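Local coordinates for protein D-glycero-alpha-D-manno-heptose 7-phosphate kinase (Campylobacter jejuni subsp. jejuni, PDB 4N3O) that phosphorylates D-glycero-alpha-D-manno-heptose 7-phosphate at C-1 with ATP, the first step toward the GDP-heptose used in capsule polysaccharide synthesis, at residues Glu70-Phe74 and Lys97-Ser101; Val123-Lys128 and Ile143-Ala147; Lys128-Trp133 and Val337-Arg341; Leu198-Leu204 and Asp329-Thr333. One frame throughout, in Å; residues are numbered along the deposited sequence.

Interaction 1: Glu70-Phe74 and Lys97-Ser101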
loop_
_atom_site.group_PDB
_atom_site.type_symbol
_atom_site.label_atom_id
_atom_site.label_comp_id
_atom_site.label_asym_id
_atom_site.label_seq_id
_atom_site.Cartn_x
_atom_site.Cartn_y
_atom_site.Cartn_z
ATOM N N GLU A 70 -21.622 3.089 31.358
ATOM C CA GLU A 70 -21.493 2.037 32.342
ATOM C C GLU A 70 -21.796 0.696 31.674
ATOM O O GLU A 70 -22.726 0.580 30.882
ATOM C CB GLU A 70 -22.462 2.268 33.508
ATOM C CG GLU A 70 -22.025 3.365 34.464
ATOM C CD GLU A 70 -20.780 2.989 35.254
ATOM O OE1 GLU A 70 -20.509 1.776 35.413
ATOM O OE2 GLU A 70 -20.081 3.911 35.727
ATOM N N SER A 71 -21.003 -0.309 32.016
ATOM C CA SER A 71 -21.154 -1.656 31.482
ATOM C C SER A 71 -22.524 -2.273 31.801
ATOM O O SER A 71 -22.829 -2.535 32.960
ATOM C CB SER A 71 -20.039 -2.539 32.048
ATOM O OG SER A 71 -20.180 -3.882 31.648
ATOM N N LYS A 72 -23.336 -2.482 30.761
ATOM C CA LYS A 72 -24.667 -3.109 30.876
ATOM C C LYS A 72 -25.008 -3.900 29.599
ATOM O O LYS A 72 -24.293 -3.810 28.595
ATOM C CB LYS A 72 -25.747 -2.069 31.175
ATOM C CG LYS A 72 -25.856 -0.963 30.145
ATOM C CD LYS A 72 -26.940 0.022 30.530
ATOM C CE LYS A 72 -26.948 1.213 29.593
ATOM N NZ LYS A 72 -28.015 2.175 29.967
ATOM N N GLU A 73 -26.100 -4.661 29.630
ATOM C CA GLU A 73 -26.472 -5.517 28.491
ATOM C C GLU A 73 -26.946 -4.784 27.251
ATOM O O GLU A 73 -26.680 -5.236 26.141
ATOM C CB GLU A 73 -27.539 -6.554 28.878
ATOM C CG GLU A 73 -27.076 -7.625 29.860
ATOM C CD GLU A 73 -28.022 -8.820 29.911
ATOM O OE1 GLU A 73 -28.443 -9.299 28.824
ATOM O OE2 GLU A 73 -28.317 -9.299 31.031
ATOM N N PHE A 74 -27.666 -3.681 27.432
ATOM C CA PHE A 74 -28.189 -2.924 26.293
ATOM C C PHE A 74 -27.906 -1.443 26.444
ATOM O O PHE A 74 -28.194 -0.862 27.480
ATOM C CB PHE A 74 -29.701 -3.139 26.153
ATOM C CG PHE A 74 -30.319 -2.432 24.966
ATOM C CD1 PHE A 74 -30.357 -3.040 23.717
ATOM C CD2 PHE A 74 -30.886 -1.164 25.106
ATOM C CE1 PHE A 74 -30.932 -2.398 22.628
ATOM C CE2 PHE A 74 -31.462 -0.519 24.021
ATOM C CZ PHE A 74 -31.476 -1.138 22.778
ATOM N N LYS A 97 -24.279 -13.115 26.660
ATOM C CA LYS A 97 -25.390 -13.129 27.644
ATOM C C LYS A 97 -25.130 -12.280 28.902
ATOM O O LYS A 97 -25.907 -12.324 29.859
ATOM C CB LYS A 97 -25.721 -14.565 28.083
ATOM C CG LYS A 97 -25.828 -15.572 26.953
ATOM C CD LYS A 97 -26.832 -15.141 25.902
ATOM C CE LYS A 97 -26.849 -16.104 24.730
ATOM N NZ LYS A 97 -27.819 -15.641 23.705
ATOM N N LYS A 98 -24.054 -11.504 28.887
ATOM C CA LYS A 98 -23.676 -10.690 30.034
ATOM C C LYS A 98 -22.958 -9.411 29.569
ATOM O O LYS A 98 -22.507 -9.328 28.419
ATOM C CB LYS A 98 -22.762 -11.510 30.943
ATOM C CG LYS A 98 -21.514 -12.034 30.235
ATOM C CD LYS A 98 -20.667 -12.937 31.120
ATOM C CE LYS A 98 -20.023 -12.173 32.266
ATOM N NZ LYS A 98 -19.202 -13.067 33.129
ATOM N N PRO A 99 -22.846 -8.411 30.457
ATOM C CA PRO A 99 -22.171 -7.180 30.070
ATOM C C PRO A 99 -20.657 -7.373 29.908
ATOM O O PRO A 99 -20.090 -8.338 30.420
ATOM C CB PRO A 99 -22.462 -6.224 31.234
ATOM C CG PRO A 99 -23.478 -6.904 32.099
ATOM C CD PRO A 99 -23.341 -8.365 31.844
ATOM N N LEU A 100 -20.020 -6.456 29.190
ATOM C CA LEU A 100 -18.580 -6.520 28.955
ATOM C C LEU A 100 -17.980 -5.154 29.241
ATOM O O LEU A 100 -18.669 -4.127 29.113
ATOM C CB LEU A 100 -18.301 -6.914 27.504
ATOM C CG LEU A 100 -18.987 -8.192 27.008
ATOM C CD1 LEU A 100 -18.876 -8.259 25.492
ATOM C CD2 LEU A 100 -18.417 -9.445 27.666
ATOM N N SER A 101 -16.705 -5.137 29.624
ATOM C CA SER A 101 -16.020 -3.875 29.920
ATOM C C SER A 101 -14.783 -3.748 29.021
ATOM O O SER A 101 -13.903 -4.609 29.038
ATOM C CB SER A 101 -15.674 -3.799 31.408
ATOM O OG SER A 101 -15.196 -2.508 31.765
#
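Ser71 and Leu100 form the one hydrogen bond between Glu70-Phe74 and Lys97-Ser101. The hydroxyl OG of Ser71 donates to the backbone O of Leu100 at 3.0 Å. It does not come in line with the carbonyl. The angle at the oxygen is 105°, and OG stands well above the carbonyl plane, 73° out of it. With chi1 at 176°, OG lies opposite the backbone N of Ser71 and beside its carbonyl carbon. This rotation directs the hydroxyl at the other loop.

Most of the remaining contacts are van der Waals packing around Pro99. Its CB lies 3.3 Å from OG of Ser71, so the hydroxyl is packed against the ring as well as bonded. The same CB rests 3.8 Å from the backbone C of Lys72. Farther round the ring, CD of Pro99 comes 4.3 Å from CG of Glu73.

Charge adds little across this contact. Glu73 reaches out in an extended chain, and its OE2 stops 4.0 Å from the backbone O of Lys97. Two oxygens at that distance make no bond. Lys97 has positive phi, where the chain leaves the preceding helix, and its NZ bonds back to the O of Lys93.

The two loops run nearly antiparallel at the surface, away from the annotated sites. Glu70-Phe74 follows strand 65-70, and Lys97-Ser101 joins helix 82-96 to strand 102-108. Tyr88 of that helix ties both together: its OH bonds to the O of Lys72 and the N of Leu100.

Interaction 2: Val123-Lys128 and Ile143-Ala147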
loop_
_atom_site.group_PDB
_atom_site.type_symbol
_atom_site.label_atom_id
_atom_site.label_comp_id
_atom_site.label_asym_id
_atom_site.label_seq_id
_atom_site.Cartn_x
_atom_site.Cartn_y
_atom_site.Cartn_z
ATOM N N VAL A 123 -17.985 -1.795 10.240
ATOM C CA VAL A 123 -18.770 -2.781 10.998
ATOM C C VAL A 123 -18.034 -4.124 11.060
ATOM O O VAL A 123 -17.974 -4.772 12.111
ATOM C CB VAL A 123 -20.185 -2.970 10.407
ATOM C CG1 VAL A 123 -20.928 -4.092 11.139
ATOM C CG2 VAL A 123 -20.987 -1.663 10.452
ATOM N N VAL A 124 -17.470 -4.539 9.931
ATOM C CA VAL A 124 -16.701 -5.793 9.867
ATOM C C VAL A 124 -15.472 -5.759 10.785
ATOM O O VAL A 124 -15.226 -6.694 11.523
ATOM C CB VAL A 124 -16.311 -6.126 8.413
ATOM C CG1 VAL A 124 -15.232 -7.192 8.353
ATOM C CG2 VAL A 124 -17.549 -6.574 7.646
ATOM N N GLY A 125 -14.714 -4.676 10.761
ATOM C CA GLY A 125 -13.541 -4.596 11.617
ATOM C C GLY A 125 -13.866 -4.693 13.099
ATOM O O GLY A 125 -13.156 -5.339 13.852
ATOM N N VAL A 126 -14.959 -4.064 13.512
ATOM C CA VAL A 126 -15.360 -4.064 14.917
ATOM C C VAL A 126 -15.879 -5.448 15.352
ATOM O O VAL A 126 -15.448 -6.008 16.382
ATOM C CB VAL A 126 -16.409 -2.980 15.138
ATOM C CG1 VAL A 126 -16.938 -3.021 16.550
ATOM C CG2 VAL A 126 -15.804 -1.616 14.813
ATOM N N ILE A 127 -16.786 -6.008 14.556
ATOM C CA ILE A 127 -17.316 -7.328 14.831
ATOM C C ILE A 127 -16.158 -8.296 14.987
ATOM O O ILE A 127 -16.134 -9.092 15.913
ATOM C CB ILE A 127 -18.254 -7.801 13.698
ATOM C CG1 ILE A 127 -19.566 -7.005 13.744
ATOM C CG2 ILE A 127 -18.573 -9.273 13.860
ATOM C CD1 ILE A 127 -20.461 -7.168 12.531
ATOM N N LYS A 128 -15.183 -8.211 14.082
ATOM C CA LYS A 128 -14.005 -9.101 14.109
ATOM C C LYS A 128 -13.188 -8.924 15.371
ATOM O O LYS A 128 -12.607 -9.868 15.878
ATOM C CB LYS A 128 -13.132 -8.839 12.887
ATOM C CG LYS A 128 -11.916 -9.727 12.772
ATOM C CD LYS A 128 -12.247 -11.197 12.561
ATOM C CE LYS A 128 -10.960 -11.982 12.488
ATOM N NZ LYS A 128 -11.211 -13.424 12.315
ATOM N N ILE A 143 -19.280 -13.560 9.681
ATOM C CA ILE A 143 -19.010 -12.179 10.076
ATOM C C ILE A 143 -19.593 -11.208 9.057
ATOM O O ILE A 143 -20.141 -10.171 9.425
ATOM C CB ILE A 143 -17.511 -11.928 10.311
ATOM C CG1 ILE A 143 -17.097 -12.568 11.635
ATOM C CG2 ILE A 143 -17.203 -10.439 10.327
ATOM C CD1 ILE A 143 -15.602 -12.486 11.913
ATOM N N ALA A 144 -19.502 -11.551 7.781
ATOM C CA ALA A 144 -20.078 -10.700 6.743
ATOM C C ALA A 144 -21.606 -10.666 6.868
ATOM O O ALA A 144 -22.200 -9.600 6.677
ATOM C CB ALA A 144 -19.671 -11.179 5.360
ATOM N N LYS A 145 -22.244 -11.810 7.181
ATOM C CA LYS A 145 -23.701 -11.798 7.348
ATOM C C LYS A 145 -24.086 -10.890 8.490
ATOM O O LYS A 145 -24.898 -9.973 8.340
ATOM C CB LYS A 145 -24.319 -13.185 7.606
ATOM C CG LYS A 145 -24.615 -13.990 6.349
ATOM C CD LYS A 145 -25.876 -14.860 6.475
ATOM C CE LYS A 145 -25.772 -16.059 7.419
ATOM N NZ LYS A 145 -25.687 -15.720 8.864
ATOM N N LEU A 146 -23.488 -11.144 9.641
ATOM C CA LEU A 146 -23.782 -10.359 10.809
ATOM C C LEU A 146 -23.627 -8.872 10.447
ATOM O O LEU A 146 -24.522 -8.075 10.689
ATOM C CB LEU A 146 -22.892 -10.806 11.957
ATOM C CG LEU A 146 -23.284 -10.366 13.352
ATOM C CD1 LEU A 146 -24.694 -10.837 13.689
ATOM C CD2 LEU A 146 -22.282 -10.927 14.348
ATOM N N ALA A 147 -22.517 -8.515 9.812
ATOM C CA ALA A 147 -22.292 -7.125 9.395
ATOM C C ALA A 147 -23.432 -6.577 8.505
ATOM O O ALA A 147 -23.874 -5.429 8.656
ATOM C CB ALA A 147 -20.974 -7.015 8.655
#
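Ile127 and Ile143 share nearly the same first torsion, with chi1 at -72° and -74°. Each places CG2 opposite its own backbone N and sends the longer CG1 branch off beside that N. The two CG2 methyls meet at 4.0 Å, the side chains running alongside each other but pointing opposite ways. The longer branch of Ile127 ends with CD1 3.6 Å from CA of Ala147, against the backbone of the second helix.

Ala147 is small, and three side chains, Val123, Val124 and Ile127, close on it. CG2 of Val124 touches its CB at 3.6 Å. CG1 of Val123 reaches the same CB at 3.8 Å. On the same helix as Ala147, Leu146 sets its CD2 4.1 Å from CG2 of Ile127. At the more open end, the aliphatic part of Lys128 lies across Ile143, roughly perpendicular to it, with CD 3.7 Å from CD1. No hydrogen bond links the two segments.

The contact is buried helix-helix packing in the GHMP kinase N-terminal region. The axes pass 9.3 Å apart, with a 120° angle between their directions. Val123 lies close to Ser119 and Glu151, which by similarity bind magnesium. Helix 162-169 packs on Val124 and Ala147, helix 82-96 on Val123 and Leu146, and strand 6-21 on Val124.

Interaction 3: Lys128-Trp133 and Val337-Arg341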
loop_
_atom_site.group_PDB
_atom_site.type_symbol
_atom_site.label_atom_id
_atom_site.label_comp_id
_atom_site.label_asym_id
_atom_site.label_seq_id
_atom_site.Cartn_x
_atom_site.Cartn_y
_atom_site.Cartn_z
ATOM N N LYS A 128 -15.183 -8.211 14.082
ATOM C CA LYS A 128 -14.005 -9.101 14.109
ATOM C C LYS A 128 -13.188 -8.924 15.371
ATOM O O LYS A 128 -12.607 -9.868 15.878
ATOM C CB LYS A 128 -13.132 -8.839 12.887
ATOM C CG LYS A 128 -11.916 -9.727 12.772
ATOM C CD LYS A 128 -12.247 -11.197 12.561
ATOM C CE LYS A 128 -10.960 -11.982 12.488
ATOM N NZ LYS A 128 -11.211 -13.424 12.315
ATOM N N ALA A 129 -13.146 -7.706 15.881
ATOM C CA ALA A 129 -12.423 -7.440 17.106
ATOM C C ALA A 129 -13.079 -8.190 18.276
ATOM O O ALA A 129 -12.399 -8.817 19.083
ATOM C CB ALA A 129 -12.400 -5.950 17.374
ATOM N N PHE A 130 -14.405 -8.127 18.352
ATOM C CA PHE A 130 -15.152 -8.827 19.406
ATOM C C PHE A 130 -15.035 -10.341 19.273
ATOM O O PHE A 130 -14.879 -11.044 20.260
ATOM C CB PHE A 130 -16.643 -8.427 19.384
ATOM C CG PHE A 130 -16.920 -7.089 19.992
ATOM C CD1 PHE A 130 -16.874 -6.930 21.369
ATOM C CD2 PHE A 130 -17.255 -6.009 19.209
ATOM C CE1 PHE A 130 -17.120 -5.705 21.946
ATOM C CE2 PHE A 130 -17.515 -4.780 19.779
ATOM C CZ PHE A 130 -17.448 -4.625 21.150
ATOM N N ALA A 131 -15.123 -10.836 18.043
ATOM C CA ALA A 131 -15.027 -12.264 17.781
ATOM C C ALA A 131 -13.686 -12.862 18.234
ATOM O O ALA A 131 -13.652 -13.930 18.841
ATOM C CB ALA A 131 -15.257 -12.537 16.302
ATOM N N GLU A 132 -12.611 -12.146 17.927
ATOM C CA GLU A 132 -11.248 -12.539 18.277
ATOM C C GLU A 132 -11.028 -12.491 19.785
ATOM O O GLU A 132 -10.409 -13.380 20.376
ATOM C CB GLU A 132 -10.277 -11.555 17.625
ATOM C CG GLU A 132 -8.801 -11.820 17.871
ATOM C CD GLU A 132 -8.261 -12.960 17.037
ATOM O OE1 GLU A 132 -9.017 -13.919 16.778
ATOM O OE2 GLU A 132 -7.080 -12.892 16.648
ATOM N N TRP A 133 -11.541 -11.430 20.390
ATOM C CA TRP A 133 -11.394 -11.194 21.803
ATOM C C TRP A 133 -12.174 -12.221 22.636
ATOM O O TRP A 133 -11.659 -12.775 23.614
ATOM C CB TRP A 133 -11.875 -9.787 22.146
ATOM C CG TRP A 133 -11.901 -9.530 23.611
ATOM C CD1 TRP A 133 -10.978 -9.945 24.524
ATOM C CD2 TRP A 133 -12.849 -8.729 24.329
ATOM N NE1 TRP A 133 -11.321 -9.496 25.779
ATOM C CE2 TRP A 133 -12.461 -8.742 25.687
ATOM C CE3 TRP A 133 -13.994 -8.015 23.962
ATOM C CZ2 TRP A 133 -13.178 -8.071 26.680
ATOM C CZ3 TRP A 133 -14.701 -7.344 24.948
ATOM C CH2 TRP A 133 -14.287 -7.378 26.294
ATOM N N VAL A 337 -10.310 -8.761 6.210
ATOM C CA VAL A 337 -10.035 -8.381 7.587
ATOM C C VAL A 337 -9.014 -9.289 8.265
ATOM O O VAL A 337 -9.084 -10.503 8.143
ATOM C CB VAL A 337 -11.325 -8.376 8.441
ATOM C CG1 VAL A 337 -11.872 -9.782 8.617
ATOM C CG2 VAL A 337 -11.068 -7.727 9.791
ATOM N N LYS A 338 -8.033 -8.690 8.939
ATOM C CA LYS A 338 -7.075 -9.484 9.708
ATOM C C LYS A 338 -7.100 -8.986 11.159
ATOM O O LYS A 338 -7.466 -7.856 11.421
ATOM C CB LYS A 338 -5.642 -9.447 9.144
ATOM C CG LYS A 338 -4.851 -8.170 9.376
ATOM C CD LYS A 338 -4.698 -7.304 8.141
ATOM C CE LYS A 338 -3.676 -7.922 7.204
ATOM N NZ LYS A 338 -3.438 -7.050 6.031
ATOM N N SER A 339 -6.742 -9.847 12.095
ATOM C CA SER A 339 -6.712 -9.463 13.495
ATOM C C SER A 339 -5.585 -10.143 14.199
ATOM O O SER A 339 -5.132 -11.187 13.771
ATOM C CB SER A 339 -7.986 -9.898 14.190
ATOM O OG SER A 339 -8.041 -11.290 14.135
ATOM N N TRP A 340 -5.162 -9.554 15.308
ATOM C CA TRP A 340 -4.108 -10.118 16.124
ATOM C C TRP A 340 -4.259 -9.618 17.540
ATOM O O TRP A 340 -4.925 -8.623 17.788
ATOM C CB TRP A 340 -2.717 -9.781 15.555
ATOM C CG TRP A 340 -2.350 -8.294 15.477
ATOM C CD1 TRP A 340 -1.566 -7.602 16.355
ATOM C CD2 TRP A 340 -2.707 -7.361 14.446
ATOM N NE1 TRP A 340 -1.408 -6.305 15.937
ATOM C CE2 TRP A 340 -2.095 -6.131 14.763
ATOM C CE3 TRP A 340 -3.480 -7.447 13.286
ATOM C CZ2 TRP A 340 -2.260 -4.986 13.980
ATOM C CZ3 TRP A 340 -3.631 -6.306 12.494
ATOM C CH2 TRP A 340 -3.025 -5.099 12.845
ATOM N N ARG A 341 -3.642 -10.345 18.458
ATOM C CA ARG A 341 -3.700 -10.079 19.880
ATOM C C ARG A 341 -2.294 -9.676 20.293
ATOM O O ARG A 341 -1.327 -10.227 19.792
ATOM C CB ARG A 341 -4.122 -11.370 20.575
ATOM C CG ARG A 341 -4.802 -11.217 21.918
ATOM C CD ARG A 341 -5.161 -12.585 22.498
ATOM N NE ARG A 341 -6.335 -12.517 23.377
ATOM C CZ ARG A 341 -7.577 -12.903 23.043
ATOM N NH1 ARG A 341 -8.560 -12.776 23.931
ATOM N NH2 ARG A 341 -7.854 -13.427 21.839
#
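Arg341 reaches from the last residues of the chain to Glu132 and Trp133, joining C-terminal strand 338-341, which pairs antiparallel with strand 6-21, to helix 118-134. This is alpha/beta packing in the GHMP kinase fold, with the helix lying over the sheet at 41° to the strand. From CB, the Arg341 chain runs extended to NE, packing on Ile7 of strand 6-21. NE makes a weak hydrogen bond to the O of Met4. Beyond CZ the two terminal nitrogens divide. NH2 donates to the O of Glu132 at 2.9 Å, from above that carbonyl plane. NH1 donates to the O of Trp133 at 3.1 Å, with an N-H...O angle of 153°. Two bonds to successive carbonyls fix the rotation of the guanidinium. NH1 also lies at the edge of the Trp133 ring, with the two planes 46° apart.

Further back, Ser339 OG gives a weak hydrogen bond to Glu132 OE2 at 3.1 Å. Glu132 is modelled in two conformers, so this weak bond is doubtful. Trp340 faces away, and its NE1 bonds to Glu197 of the second subunit. Lys128 lays its CG 3.7 Å from CG2 of Val337. Farther along the same chain, CE of Lys128 lies 3.4 Å from OG of Ser339.

Interaction 4: Leu198-Leu204 and Asp329-Thr333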
loop_
_atom_site.group_PDB
_atom_site.type_symbol
_atom_site.label_atom_id
_atom_site.label_comp_id
_atom_site.label_asym_id
_atom_site.label_seq_id
_atom_site.Cartn_x
_atom_site.Cartn_y
_atom_site.Cartn_z
ATOM N N LEU A 198 -2.566 -3.690 -13.186
ATOM C CA LEU A 198 -3.690 -2.770 -12.945
ATOM C C LEU A 198 -3.241 -1.556 -12.124
ATOM O O LEU A 198 -3.613 -0.423 -12.456
ATOM C CB LEU A 198 -4.842 -3.464 -12.253
ATOM C CG LEU A 198 -5.856 -4.128 -13.154
ATOM C CD1 LEU A 198 -6.809 -4.941 -12.291
ATOM C CD2 LEU A 198 -6.616 -3.058 -13.951
ATOM N N GLU A 199 -2.454 -1.793 -11.070
ATOM C CA GLU A 199 -1.907 -0.694 -10.236
ATOM C C GLU A 199 -1.046 0.242 -11.076
ATOM O O GLU A 199 -1.104 1.455 -10.908
ATOM C CB GLU A 199 -1.067 -1.233 -9.082
ATOM C CG GLU A 199 -1.877 -2.013 -8.067
ATOM C CD GLU A 199 -1.066 -3.010 -7.223
ATOM O OE1 GLU A 199 0.187 -2.976 -7.214
ATOM O OE2 GLU A 199 -1.709 -3.845 -6.542
ATOM N N ALA A 200 -0.245 -0.320 -11.982
ATOM C CA ALA A 200 0.643 0.507 -12.833
ATOM C C ALA A 200 -0.158 1.414 -13.767
ATOM O O ALA A 200 0.303 2.503 -14.122
ATOM C CB ALA A 200 1.583 -0.373 -13.636
ATOM N N ARG A 201 -1.365 0.965 -14.128
ATOM C CA ARG A 201 -2.259 1.694 -15.026
ATOM C C ARG A 201 -3.247 2.589 -14.311
ATOM O O ARG A 201 -4.105 3.154 -14.955
ATOM C CB ARG A 201 -3.185 0.715 -15.748
ATOM C CG ARG A 201 -2.584 -0.467 -16.461
ATOM C CD ARG A 201 -2.307 -0.210 -17.897
ATOM N NE ARG A 201 -2.132 -1.472 -18.592
ATOM C CZ ARG A 201 -1.855 -1.568 -19.883
ATOM N NH1 ARG A 201 -1.699 -2.762 -20.439
ATOM N NH2 ARG A 201 -1.713 -0.466 -20.616
ATOM N N THR A 202 -3.195 2.718 -13.002
ATOM C CA THR A 202 -4.253 3.476 -12.380
ATOM C C THR A 202 -3.831 4.546 -11.387
ATOM O O THR A 202 -2.817 4.438 -10.722
ATOM C CB THR A 202 -5.293 2.516 -11.707
ATOM O OG1 THR A 202 -4.669 1.681 -10.744
ATOM C CG2 THR A 202 -5.955 1.612 -12.729
ATOM N N VAL A 203 -4.643 5.594 -11.325
ATOM C CA VAL A 203 -4.451 6.704 -10.418
ATOM C C VAL A 203 -5.766 6.982 -9.692
ATOM O O VAL A 203 -6.816 7.066 -10.307
ATOM C CB VAL A 203 -4.055 7.978 -11.172
ATOM C CG1 VAL A 203 -4.038 9.170 -10.216
ATOM C CG2 VAL A 203 -2.712 7.796 -11.846
ATOM N N LEU A 204 -5.693 7.113 -8.383
ATOM C CA LEU A 204 -6.862 7.380 -7.543
ATOM C C LEU A 204 -6.713 8.808 -7.018
ATOM O O LEU A 204 -5.718 9.125 -6.375
ATOM C CB LEU A 204 -6.877 6.392 -6.377
ATOM C CG LEU A 204 -8.016 6.552 -5.371
ATOM C CD1 LEU A 204 -9.357 6.444 -6.072
ATOM C CD2 LEU A 204 -7.917 5.521 -4.251
ATOM N N ASP A 329 -1.977 6.902 -3.462
ATOM C CA ASP A 329 -1.343 5.672 -3.908
ATOM C C ASP A 329 -2.010 4.523 -3.157
ATOM O O ASP A 329 -2.493 4.693 -2.038
ATOM C CB ASP A 329 0.167 5.631 -3.564
ATOM C CG ASP A 329 1.022 6.610 -4.394
ATOM O OD1 ASP A 329 0.510 7.262 -5.341
ATOM O OD2 ASP A 329 2.243 6.708 -4.091
ATOM N N PHE A 330 -2.006 3.349 -3.771
ATOM C CA PHE A 330 -2.579 2.176 -3.173
ATOM C C PHE A 330 -2.148 0.940 -3.932
ATOM O O PHE A 330 -1.684 1.040 -5.043
ATOM C CB PHE A 330 -4.114 2.259 -3.241
ATOM C CG PHE A 330 -4.657 2.078 -4.614
ATOM C CD1 PHE A 330 -4.742 3.141 -5.479
ATOM C CD2 PHE A 330 -5.082 0.819 -5.049
ATOM C CE1 PHE A 330 -5.251 2.974 -6.761
ATOM C CE2 PHE A 330 -5.576 0.637 -6.335
ATOM C CZ PHE A 330 -5.663 1.721 -7.193
ATOM N N SER A 331 -2.356 -0.222 -3.326
ATOM C CA SER A 331 -2.129 -1.513 -3.971
ATOM C C SER A 331 -3.434 -2.280 -3.811
ATOM O O SER A 331 -4.242 -1.949 -2.944
ATOM C CB SER A 331 -1.104 -2.332 -3.200
ATOM O OG SER A 331 -0.017 -1.553 -2.809
ATOM N N PHE A 332 -3.634 -3.311 -4.618
ATOM C CA PHE A 332 -4.758 -4.210 -4.402
ATOM C C PHE A 332 -4.264 -5.209 -3.372
ATOM O O PHE A 332 -3.134 -5.640 -3.459
ATOM C CB PHE A 332 -5.162 -4.925 -5.682
ATOM C CG PHE A 332 -5.707 -4.003 -6.711
ATOM C CD1 PHE A 332 -6.930 -3.358 -6.504
ATOM C CD2 PHE A 332 -5.026 -3.763 -7.886
ATOM C CE1 PHE A 332 -7.451 -2.488 -7.442
ATOM C CE2 PHE A 332 -5.553 -2.897 -8.833
ATOM C CZ PHE A 332 -6.768 -2.252 -8.604
ATOM N N THR A 333 -5.066 -5.540 -2.368
ATOM C CA THR A 333 -4.636 -6.518 -1.359
ATOM C C THR A 333 -5.290 -7.858 -1.572
ATOM O O THR A 333 -6.370 -7.944 -2.159
ATOM C CB THR A 333 -5.005 -6.102 0.067
ATOM O OG1 THR A 333 -6.435 -6.018 0.186
ATOM C CG2 THR A 333 -4.354 -4.788 0.424
#
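Glu199 and Phe332 carry the contact between Leu198-Leu204 and Asp329-Thr333. CG of Glu199 sits beside its backbone N, opposite the carbonyl carbon, and beyond CG the chain is extended. This shape carries the carboxylate from the helix to the opposing backbone. There OE2 accepts the N-H of Phe332 at 2.8 Å. The bond is nearly straight at 171°, but N meets OE2 from above the carboxylate plane.

The Phe332 side chain lies alongside Glu199 but points the other way. Its ring CD2 lies 3.6 Å from CG of Glu199, and CE2 is 3.5 Å from CB of Leu198. The ring and carboxylate planes are 36° apart.

Phe330 takes a less roomy rotamer, with CG between its backbone N and carbonyl carbon (chi1 72°). The ring is thereby brought across to strand 202-206. CE1 packs 3.8 Å from CB of Leu204, and CZ lies 3.7 Å from OG1 of Thr202. That hydroxyl is already used, donating to the O of Leu198 at 2.9 Å. Phe330 also sets CE2 over one face of the Phe332 ring, toward its rim.

Ile40 of strand 31-40 packs on both rings, so the link joins the two sheets of the chain. Leu204 lies near Leu116, an ATP-binding residue by similarity. The polar grip is one carboxylate-to-amide bond, with the Phe332 ring beside it. The charged acceptor probably makes this a strong bond for a backbone N-H, and it fixes the main chain at Phe332 as the ring packs on CB of Leu198.

Interaction 2 is the buried core contact, wholly apolar between two helices. Interaction 1 is at the surface, where a single hydroxyl-to-carbonyl bond and a proline join two loops. Interactions 3 and 4 are partly buried and mix packing with hydrogen bonds, in 3 from a guanidinium to backbone oxygens and in 4 from a backbone N-H to a carboxylate. Helix 118-134 serves both 2 and 3, which share Lys128 and touch where Val124 meets Val337. Trp133 of interaction 3 also packs on Leu100 and Ser101 of interaction 1. Interaction 4 lies across the chain's centre from 1 and 2, yet its second segment leads in sequence toward that of 3.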